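Local coordinates for protein apicoplast TIC22, putative (Plasmodium falciparum 3D7, PDB 4E6Z) that probably acts as an essential chaperone in the import of proteins into the apicoplast, the relict plastid of the malaria parasite, at residues A[72-80]-A[257-267]; A[168-178]-A[189-197]. One frame throughout, in Å; residues are numbered along the deposited sequence.

Contact 1 (A[72-80]-A[257-267]); sequences EKLEVIPVF and FVPSTQSVKYL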
loop_
_atom_site.group_PDB
_atom_site.type_symbol
_atom_site.label_atom_id
_atom_site.label_comp_id
_atom_site.label_asym_id
_atom_site.label_seq_id
_atom_site.Cartn_x
_atom_site.Cartn_y
_atom_site.Cartn_z
ATOM N N GLU A 72 6.540 -11.233 7.045
ATOM C CA GLU A 72 7.421 -10.292 7.724
ATOM C C GLU A 72 7.843 -9.164 6.785
ATOM O O GLU A 72 8.106 -8.045 7.224
ATOM C CB GLU A 72 8.649 -11.017 8.282
ATOM C CG GLU A 72 9.475 -10.197 9.263
ATOM C CD GLU A 72 10.617 -10.993 9.875
ATOM O OE1 GLU A 72 10.904 -12.106 9.383
ATOM O OE2 GLU A 72 11.228 -10.506 10.851
ATOM N N LYS A 73 7.903 -9.462 5.491
ATOM C CA LYS A 73 8.249 -8.452 4.496
ATOM C C LYS A 73 7.123 -7.432 4.333
ATOM O O LYS A 73 7.368 -6.269 4.009
ATOM C CB LYS A 73 8.568 -9.100 3.145
ATOM C CG LYS A 73 9.883 -9.862 3.099
ATOM C CD LYS A 73 10.277 -10.174 1.662
ATOM C CE LYS A 73 11.690 -10.733 1.575
ATOM N NZ LYS A 73 12.160 -10.839 0.162
ATOM N N LEU A 74 5.892 -7.880 4.557
ATOM C CA LEU A 74 4.716 -7.023 4.431
ATOM C C LEU A 74 4.524 -6.165 5.676
ATOM O O LEU A 74 3.744 -5.211 5.674
ATOM C CB LEU A 74 3.464 -7.873 4.207
ATOM C CG LEU A 74 3.453 -8.803 2.993
ATOM C CD1 LEU A 74 2.120 -9.531 2.887
ATOM C CD2 LEU A 74 3.728 -8.020 1.743
ATOM N N GLU A 75 5.246 -6.508 6.736
ATOM C CA GLU A 75 5.064 -5.873 8.036
ATOM C C GLU A 75 5.486 -4.405 8.019
ATOM O O GLU A 75 4.920 -3.579 8.738
ATOM C CB GLU A 75 5.842 -6.640 9.109
ATOM C CG GLU A 75 5.225 -6.585 10.495
ATOM C CD GLU A 75 5.873 -7.568 11.458
ATOM O OE1 GLU A 75 6.922 -8.148 11.103
ATOM O OE2 GLU A 75 5.332 -7.762 12.568
ATOM N N VAL A 76 6.476 -4.085 7.191
ATOM C CA VAL A 76 7.004 -2.723 7.118
ATOM C C VAL A 76 6.128 -1.795 6.274
ATOM O O VAL A 76 6.375 -0.591 6.201
ATOM C CB VAL A 76 8.435 -2.702 6.554
ATOM C CG1 VAL A 76 9.325 -3.642 7.348
ATOM C CG2 VAL A 76 8.426 -3.082 5.082
ATOM N N ILE A 77 5.112 -2.357 5.631
ATOM C CA ILE A 77 4.197 -1.559 4.828
ATOM C C ILE A 77 2.986 -1.130 5.657
ATOM O O ILE A 77 2.181 -1.968 6.065
ATOM C CB ILE A 77 3.707 -2.339 3.600
ATOM C CG1 ILE A 77 4.895 -2.888 2.805
ATOM C CG2 ILE A 77 2.820 -1.459 2.731
ATOM C CD1 ILE A 77 4.509 -3.927 1.776
ATOM N N PRO A 78 2.860 0.183 5.913
ATOM C CA PRO A 78 1.736 0.743 6.667
ATOM C C PRO A 78 0.431 0.643 5.888
ATOM O O PRO A 78 0.439 0.756 4.663
ATOM C CB PRO A 78 2.120 2.222 6.831
ATOM C CG PRO A 78 3.587 2.288 6.536
ATOM C CD PRO A 78 3.824 1.224 5.518
ATOM N N VAL A 79 -0.669 0.420 6.601
ATOM C CA VAL A 79 -2.006 0.462 6.020
ATOM C C VAL A 79 -2.898 1.300 6.935
ATOM O O VAL A 79 -2.766 1.251 8.162
ATOM C CB VAL A 79 -2.607 -0.944 5.864
ATOM C CG1 VAL A 79 -4.052 -0.861 5.353
ATOM C CG2 VAL A 79 -1.747 -1.782 4.941
ATOM N N PHE A 80 -3.804 2.070 6.341
ATOM C CA PHE A 80 -4.581 3.034 7.109
ATOM C C PHE A 80 -6.081 2.797 7.039
ATOM O O PHE A 80 -6.627 2.489 5.984
ATOM C CB PHE A 80 -4.240 4.459 6.672
ATOM C CG PHE A 80 -2.787 4.791 6.806
ATOM C CD1 PHE A 80 -2.294 5.366 7.966
ATOM C CD2 PHE A 80 -1.902 4.498 5.779
ATOM C CE1 PHE A 80 -0.945 5.659 8.094
ATOM C CE2 PHE A 80 -0.557 4.785 5.901
ATOM C CZ PHE A 80 -0.077 5.370 7.058
ATOM N N PHE A 257 10.608 -4.919 -0.520
ATOM C CA PHE A 257 9.570 -3.892 -0.546
ATOM C C PHE A 257 10.054 -2.582 0.061
ATOM O O PHE A 257 10.582 -2.559 1.173
ATOM C CB PHE A 257 8.310 -4.365 0.188
ATOM C CG PHE A 257 7.461 -5.309 -0.613
ATOM C CD1 PHE A 257 6.801 -4.870 -1.750
ATOM C CD2 PHE A 257 7.311 -6.629 -0.223
ATOM C CE1 PHE A 257 6.017 -5.736 -2.493
ATOM C CE2 PHE A 257 6.526 -7.498 -0.960
ATOM C CZ PHE A 257 5.879 -7.052 -2.097
ATOM N N VAL A 258 9.877 -1.493 -0.678
ATOM C CA VAL A 258 10.145 -0.164 -0.149
ATOM C C VAL A 258 8.838 0.617 -0.004
ATOM O O VAL A 258 8.274 1.087 -0.992
ATOM C CB VAL A 258 11.118 0.632 -1.039
ATOM C CG1 VAL A 258 11.377 2.005 -0.431
ATOM C CG2 VAL A 258 12.433 -0.134 -1.242
ATOM N N PRO A 259 8.354 0.753 1.237
ATOM C CA PRO A 259 7.105 1.469 1.513
ATOM C C PRO A 259 7.167 2.920 1.052
ATOM O O PRO A 259 8.247 3.497 0.956
ATOM C CB PRO A 259 7.007 1.426 3.042
ATOM C CG PRO A 259 7.897 0.308 3.464
ATOM C CD PRO A 259 9.001 0.266 2.467
ATOM N N SER A 260 6.010 3.502 0.768
ATOM C CA SER A 260 5.926 4.930 0.513
ATOM C C SER A 260 6.580 5.671 1.669
ATOM O O SER A 260 6.185 5.495 2.820
ATOM C CB SER A 260 4.462 5.358 0.389
ATOM O OG SER A 260 4.345 6.770 0.360
ATOM N N THR A 261 7.586 6.488 1.375
ATOM C CA THR A 261 8.259 7.240 2.431
ATOM C C THR A 261 7.279 8.188 3.123
ATOM O O THR A 261 7.444 8.518 4.296
ATOM C CB THR A 261 9.474 8.032 1.907
ATOM O OG1 THR A 261 9.042 9.011 0.955
ATOM C CG2 THR A 261 10.486 7.096 1.256
ATOM N N GLN A 262 6.259 8.620 2.391
ATOM C CA GLN A 262 5.221 9.463 2.973
ATOM C C GLN A 262 4.345 8.691 3.959
ATOM O O GLN A 262 4.055 9.179 5.052
ATOM C CB GLN A 262 4.365 10.113 1.885
ATOM C CG GLN A 262 5.001 11.337 1.252
ATOM C CD GLN A 262 3.992 12.198 0.519
ATOM O OE1 GLN A 262 2.975 11.705 0.026
ATOM N NE2 GLN A 262 4.262 13.498 0.450
ATOM N N SER A 263 3.928 7.489 3.573
ATOM C CA SER A 263 3.161 6.631 4.468
ATOM C C SER A 263 3.901 6.425 5.784
ATOM O O SER A 263 3.309 6.510 6.863
ATOM C CB SER A 263 2.884 5.274 3.820
ATOM O OG SER A 263 2.060 5.409 2.678
ATOM N N VAL A 264 5.199 6.156 5.692
ATOM C CA VAL A 264 6.012 5.913 6.879
ATOM C C VAL A 264 6.152 7.183 7.713
ATOM O O VAL A 264 5.980 7.164 8.932
ATOM C CB VAL A 264 7.408 5.369 6.516
ATOM C CG1 VAL A 264 8.267 5.239 7.765
ATOM C CG2 VAL A 264 7.284 4.031 5.809
ATOM N N LYS A 265 6.458 8.287 7.042
ATOM C CA LYS A 265 6.587 9.583 7.691
ATOM C C LYS A 265 5.289 9.959 8.408
ATOM O O LYS A 265 5.306 10.638 9.434
ATOM C CB LYS A 265 6.930 10.636 6.638
ATOM C CG LYS A 265 7.920 11.694 7.079
ATOM C CD LYS A 265 8.690 12.220 5.876
ATOM C CE LYS A 265 7.758 12.481 4.699
ATOM N NZ LYS A 265 8.506 12.750 3.437
ATOM N N TYR A 266 4.164 9.506 7.859
ATOM C CA TYR A 266 2.842 9.829 8.391
ATOM C C TYR A 266 2.592 9.171 9.744
ATOM O O TYR A 266 1.778 9.649 10.533
ATOM C CB TYR A 266 1.754 9.409 7.398
ATOM C CG TYR A 266 0.384 9.955 7.718
ATOM C CD1 TYR A 266 -0.491 9.256 8.537
ATOM C CD2 TYR A 266 -0.037 11.172 7.197
ATOM C CE1 TYR A 266 -1.743 9.754 8.833
ATOM C CE2 TYR A 266 -1.287 11.678 7.487
ATOM C CZ TYR A 266 -2.136 10.963 8.304
ATOM O OH TYR A 266 -3.382 11.459 8.596
ATOM N N LEU A 267 3.292 8.073 10.007
ATOM C CA LEU A 267 3.161 7.374 11.280
ATOM C C LEU A 267 3.622 8.254 12.435
ATOM O O LEU A 267 3.150 8.107 13.562
ATOM C CB LEU A 267 3.961 6.073 11.268
ATOM C CG LEU A 267 3.571 5.038 10.214
ATOM C CD1 LEU A 267 4.461 3.806 10.320
ATOM C CD2 LEU A 267 2.115 4.666 10.359
HETATM O O HOH W 1 1.670 2.398 2.900
#
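Two side-chain conformations set up the meeting of Ile-77 with Phe-257 and of Phe-80 with helix 261-267. In Ile-77, CG1 lies beside the backbone N (chi1 -53°) and the chain then runs on extended, which carries CD1 over one face of the Phe-257 ring, 4.0 Å from its CG. Phe-80 takes a like first torsion (-58°), and its ring is directed from the strand at the helix. Leu-74 lies alongside Phe-257 and touches that ring with CD2, 3.9 Å from CE2.

Between the two aromatic ends, proline meets proline. CD of Pro-78 sits 4.0 Å from CB of Pro-259, the side chains crossing nearly at right angles, while CG of Pro-259 presses to 3.3 Å from the carbonyl O of Val-76. CG of Pro-78 meets Ser-263 CB, Val-264 CG2 and Leu-267 CD1. At the edge of the Phe-80 ring, CZ lies 3.6 Å from Ser-263 O, near the ring plane; CE1 reaches Tyr-266 CD1 at 3.7 Å, with the two ring planes almost perpendicular (87°). The polar link is indirect: a water donates to Pro-78 O (2.7 Å) and is bonded to Ser-263 OG (3.0 Å), a hydroxyl also bonded to Leu-104 O.

Ser-260 N-caps helix 261-272 through weak bonds from Gln-262 N and Ser-263 N. Thus a turn and the start of strand 78-83 are wedged against the strand 255-258-to-helix junction, with helix 135-150 beside Leu-74 and Ile-77, and Pro-106 of helix 106-119 beside Phe-80, Ser-263 and Tyr-266.

Contact 2 (A[168-178]-A[189-197]); sequences LISSKRQLQNA and ELMYPVFYA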
loop_
_atom_site.group_PDB
_atom_site.type_symbol
_atom_site.label_atom_id
_atom_site.label_comp_id
_atom_site.label_asym_id
_atom_site.label_seq_id
_atom_site.Cartn_x
_atom_site.Cartn_y
_atom_site.Cartn_z
ATOM N N LEU A 168 -8.724 -3.509 0.129
ATOM C CA LEU A 168 -7.469 -2.766 0.093
ATOM C C LEU A 168 -7.488 -1.748 -1.045
ATOM O O LEU A 168 -7.790 -2.091 -2.188
ATOM C CB LEU A 168 -6.290 -3.731 -0.068
ATOM C CG LEU A 168 -4.865 -3.166 -0.047
ATOM C CD1 LEU A 168 -4.526 -2.561 1.305
ATOM C CD2 LEU A 168 -3.862 -4.252 -0.411
ATOM N N ILE A 169 -7.168 -0.498 -0.728
ATOM C CA ILE A 169 -7.145 0.571 -1.723
ATOM C C ILE A 169 -5.731 1.091 -1.987
ATOM O O ILE A 169 -5.140 1.753 -1.132
ATOM C CB ILE A 169 -8.003 1.769 -1.271
ATOM C CG1 ILE A 169 -9.370 1.298 -0.773
ATOM C CG2 ILE A 169 -8.140 2.779 -2.405
ATOM C CD1 ILE A 169 -10.169 0.554 -1.814
ATOM N N SER A 170 -5.197 0.807 -3.175
ATOM C CA SER A 170 -3.887 1.325 -3.556
ATOM C C SER A 170 -3.897 2.847 -3.587
ATOM O O SER A 170 -4.946 3.461 -3.732
ATOM C CB SER A 170 -3.451 0.784 -4.924
ATOM O OG SER A 170 -3.091 -0.582 -4.851
ATOM N N SER A 171 -2.722 3.451 -3.442
ATOM C CA SER A 171 -2.590 4.898 -3.534
ATOM C C SER A 171 -3.218 5.410 -4.821
ATOM O O SER A 171 -2.867 4.963 -5.914
ATOM C CB SER A 171 -1.117 5.307 -3.482
ATOM O OG SER A 171 -0.967 6.698 -3.716
ATOM N N LYS A 172 -4.149 6.345 -4.687
ATOM C CA LYS A 172 -4.833 6.905 -5.846
ATOM C C LYS A 172 -3.824 7.506 -6.825
ATOM O O LYS A 172 -3.950 7.348 -8.035
ATOM C CB LYS A 172 -5.836 7.968 -5.401
ATOM C CG LYS A 172 -6.672 8.554 -6.521
ATOM C CD LYS A 172 -7.426 9.786 -6.046
ATOM C CE LYS A 172 -8.411 10.274 -7.094
ATOM N NZ LYS A 172 -9.529 9.307 -7.304
ATOM N N ARG A 173 -2.820 8.187 -6.283
ATOM C CA ARG A 173 -1.817 8.869 -7.089
ATOM C C ARG A 173 -0.862 7.890 -7.792
ATOM O O ARG A 173 -0.383 8.163 -8.889
ATOM C CB ARG A 173 -1.033 9.856 -6.218
ATOM C CG ARG A 173 0.014 10.657 -6.967
ATOM C CD ARG A 173 0.812 11.547 -6.024
ATOM N NE ARG A 173 1.515 10.773 -5.005
ATOM C CZ ARG A 173 2.502 11.247 -4.250
ATOM N NH1 ARG A 173 2.916 12.498 -4.403
ATOM N NH2 ARG A 173 3.081 10.467 -3.346
ATOM N N GLN A 174 -0.585 6.754 -7.159
ATOM C CA GLN A 174 0.299 5.760 -7.756
ATOM C C GLN A 174 -0.412 4.943 -8.835
ATOM O O GLN A 174 0.210 4.527 -9.812
ATOM C CB GLN A 174 0.903 4.840 -6.689
ATOM C CG GLN A 174 1.703 5.572 -5.618
ATOM C CD GLN A 174 2.726 6.537 -6.199
ATOM O OE1 GLN A 174 3.389 6.240 -7.195
ATOM N NE2 GLN A 174 2.858 7.702 -5.577
ATOM N N LEU A 175 -1.711 4.714 -8.663
ATOM C CA LEU A 175 -2.498 4.036 -9.689
ATOM C C LEU A 175 -2.484 4.851 -10.968
ATOM O O LEU A 175 -2.413 4.303 -12.068
ATOM C CB LEU A 175 -3.935 3.822 -9.224
ATOM C CG LEU A 175 -4.189 2.599 -8.340
ATOM C CD1 LEU A 175 -5.522 2.735 -7.595
ATOM C CD2 LEU A 175 -4.153 1.335 -9.188
ATOM N N GLN A 176 -2.549 6.168 -10.817
ATOM C CA GLN A 176 -2.435 7.058 -11.958
ATOM C C GLN A 176 -1.035 6.996 -12.566
ATOM O O GLN A 176 -0.881 6.885 -13.782
ATOM C CB GLN A 176 -2.772 8.493 -11.561
ATOM C CG GLN A 176 -2.810 9.443 -12.743
ATOM C CD GLN A 176 -3.723 8.955 -13.858
ATOM O OE1 GLN A 176 -4.949 8.913 -13.708
ATOM N NE2 GLN A 176 -3.125 8.588 -14.990
ATOM N N ASN A 177 -0.017 7.075 -11.714
ATOM C CA ASN A 177 1.369 6.998 -12.165
ATOM C C ASN A 177 1.648 5.723 -12.954
ATOM O O ASN A 177 2.433 5.725 -13.904
ATOM C CB ASN A 177 2.324 7.090 -10.971
ATOM C CG ASN A 177 2.410 8.491 -10.400
ATOM O OD1 ASN A 177 2.069 9.462 -11.065
ATOM N ND2 ASN A 177 2.879 8.602 -9.166
ATOM N N ALA A 178 0.993 4.636 -12.557
ATOM C CA ALA A 178 1.240 3.325 -13.146
ATOM C C ALA A 178 0.628 3.170 -14.540
ATOM O O ALA A 178 1.134 2.407 -15.362
ATOM C CB ALA A 178 0.739 2.226 -12.220
ATOM N N GLU A 189 -6.097 -4.777 -16.140
ATOM C CA GLU A 189 -5.975 -5.550 -14.908
ATOM C C GLU A 189 -5.141 -4.857 -13.834
ATOM O O GLU A 189 -4.841 -5.455 -12.802
ATOM C CB GLU A 189 -5.395 -6.937 -15.193
ATOM C CG GLU A 189 -6.316 -7.856 -15.974
ATOM C CD GLU A 189 -5.849 -9.299 -15.944
ATOM O OE1 GLU A 189 -6.406 -10.122 -16.701
ATOM O OE2 GLU A 189 -4.926 -9.609 -15.163
ATOM N N LEU A 190 -4.762 -3.604 -14.077
ATOM C CA LEU A 190 -4.005 -2.840 -13.088
ATOM C C LEU A 190 -4.670 -2.942 -11.719
ATOM O O LEU A 190 -5.793 -2.474 -11.530
ATOM C CB LEU A 190 -3.885 -1.374 -13.504
ATOM C CG LEU A 190 -3.263 -0.454 -12.450
ATOM C CD1 LEU A 190 -1.849 -0.903 -12.101
ATOM C CD2 LEU A 190 -3.278 0.994 -12.915
HETATM N N MSE A 191 -3.975 -3.557 -10.767
HETATM C CA MSE A 191 -4.559 -3.828 -9.460
HETATM C C MSE A 191 -3.851 -3.107 -8.317
HETATM O O MSE A 191 -4.294 -2.048 -7.869
HETATM C CB MSE A 191 -4.590 -5.336 -9.197
HETATM C CG MSE A 191 -5.799 -6.051 -9.782
HETATM SE SE MSE A 191 -7.417 -5.825 -8.706
HETATM C CE MSE A 191 -7.859 -3.970 -9.140
ATOM N N TYR A 192 -2.761 -3.697 -7.840
ATOM C CA TYR A 192 -2.010 -3.127 -6.729
ATOM C C TYR A 192 -0.581 -2.847 -7.161
ATOM O O TYR A 192 0.323 -3.646 -6.917
ATOM C CB TYR A 192 -2.033 -4.068 -5.528
ATOM C CG TYR A 192 -3.426 -4.384 -5.036
ATOM C CD1 TYR A 192 -4.059 -3.564 -4.114
ATOM C CD2 TYR A 192 -4.109 -5.500 -5.498
ATOM C CE1 TYR A 192 -5.337 -3.849 -3.661
ATOM C CE2 TYR A 192 -5.384 -5.796 -5.048
ATOM C CZ TYR A 192 -5.994 -4.966 -4.129
ATOM O OH TYR A 192 -7.262 -5.255 -3.685
ATOM N N PRO A 193 -0.377 -1.695 -7.809
ATOM C CA PRO A 193 0.900 -1.339 -8.432
ATOM C C PRO A 193 2.074 -1.202 -7.456
ATOM O O PRO A 193 1.948 -0.640 -6.366
ATOM C CB PRO A 193 0.598 0.014 -9.093
ATOM C CG PRO A 193 -0.579 0.554 -8.339
ATOM C CD PRO A 193 -1.396 -0.647 -7.988
ATOM N N VAL A 194 3.212 -1.747 -7.865
ATOM C CA VAL A 194 4.497 -1.410 -7.270
ATOM C C VAL A 194 5.462 -1.191 -8.429
ATOM O O VAL A 194 5.292 -1.778 -9.497
ATOM C CB VAL A 194 5.015 -2.504 -6.308
ATOM C CG1 VAL A 194 4.254 -2.450 -4.984
ATOM C CG2 VAL A 194 4.885 -3.876 -6.940
ATOM N N PHE A 195 6.455 -0.332 -8.225
ATOM C CA PHE A 195 7.363 0.061 -9.297
ATOM C C PHE A 195 8.781 -0.454 -9.064
ATOM O O PHE A 195 9.242 -0.534 -7.927
ATOM C CB PHE A 195 7.390 1.587 -9.425
ATOM C CG PHE A 195 6.030 2.208 -9.582
ATOM C CD1 PHE A 195 5.506 2.458 -10.842
ATOM C CD2 PHE A 195 5.274 2.543 -8.470
ATOM C CE1 PHE A 195 4.253 3.026 -10.987
ATOM C CE2 PHE A 195 4.022 3.118 -8.608
ATOM C CZ PHE A 195 3.511 3.361 -9.868
ATOM N N TYR A 196 9.473 -0.799 -10.145
ATOM C CA TYR A 196 10.884 -1.169 -10.043
ATOM C C TYR A 196 11.664 -0.804 -11.303
ATOM O O TYR A 196 11.080 -0.569 -12.362
ATOM C CB TYR A 196 11.045 -2.658 -9.718
ATOM C CG TYR A 196 10.930 -3.579 -10.909
ATOM C CD1 TYR A 196 12.066 -4.090 -11.525
ATOM C CD2 TYR A 196 9.691 -3.941 -11.416
ATOM C CE1 TYR A 196 11.972 -4.933 -12.616
ATOM C CE2 TYR A 196 9.586 -4.784 -12.508
ATOM C CZ TYR A 196 10.729 -5.278 -13.105
ATOM O OH TYR A 196 10.624 -6.118 -14.191
ATOM N N ALA A 197 12.987 -0.755 -11.174
ATOM C CA ALA A 197 13.867 -0.433 -12.292
ATOM C C ALA A 197 14.779 -1.608 -12.623
ATOM O O ALA A 197 15.262 -2.309 -11.729
ATOM C CB ALA A 197 14.686 0.810 -11.981
HETATM O O HOH W 2 -0.278 -0.769 -4.229
#
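Apolar packing accounts for most of the meeting between Leu-175 and Ala-178 of the helix and Pro-193 and Phe-195 of the strand. CD2 of Leu-175 lies 3.6 Å from CD of Pro-193, the side chains crossing at about a right angle, and also abuts Leu-190, whose CD1 reaches the methyl of Ala-178. CB of Ala-178 also meets CZ of Phe-195 at 3.8 Å, while the ring turns its edge to Ala-178 CA. At the strand end of the contact, CD2 of Leu-168 touches CE1 of Tyr-192.

Polar atoms also meet the rings. Leu-168 O approaches Tyr-192 CE1 from the ring edge, at 3.4 Å, and Ser-170 OG lies 3.2 Å from Tyr-192 CD1. A bend at chi2 (-50°) folds the Gln-174 amide back toward Phe-195, where OE1 stands 3.5 Å from CE2 and the two planes are 86° apart. OE1 receives Asn-177 ND2 at 3.1 Å, a donor well above the carbonyl plane, and also Leu-216 N; NE2 is bonded to Glu-217. These bonds hold the amide in place against the aromatic ring.

Water supplies a further bridge, 2.9 Å from Ser-170 OG and donating to Pro-193 O at 3.1 Å.

Overall this is alpha/beta layer packing: a strand, a two-residue link and a helix N-capped by Ser-171, through a weak bond from Gln-174 N, with the helix lying across the start of strand 193-203 in a four-stranded mixed sheet.

Overall arrangement
The two contacts have centres about 15 Å apart, near the centre of the molecule (7 and 9 Å from it), and touch where Gln-262 comes near Arg-173. Contact 1 joins residues far apart in sequence, and both segments of contact 2 fall between them. Each sets a serine-capped helix, two residues after a strand, against a strand that opens with Pro-Val-Phe: a recurring local scheme. Strands 78-83 and 164-169 both adjoin strand 97-103, while 193-203 and 255-258 belong to the four-stranded mixed sheet. Each contact thus joins these two groups, the helix that follows a strand of one packing on a strand of the other.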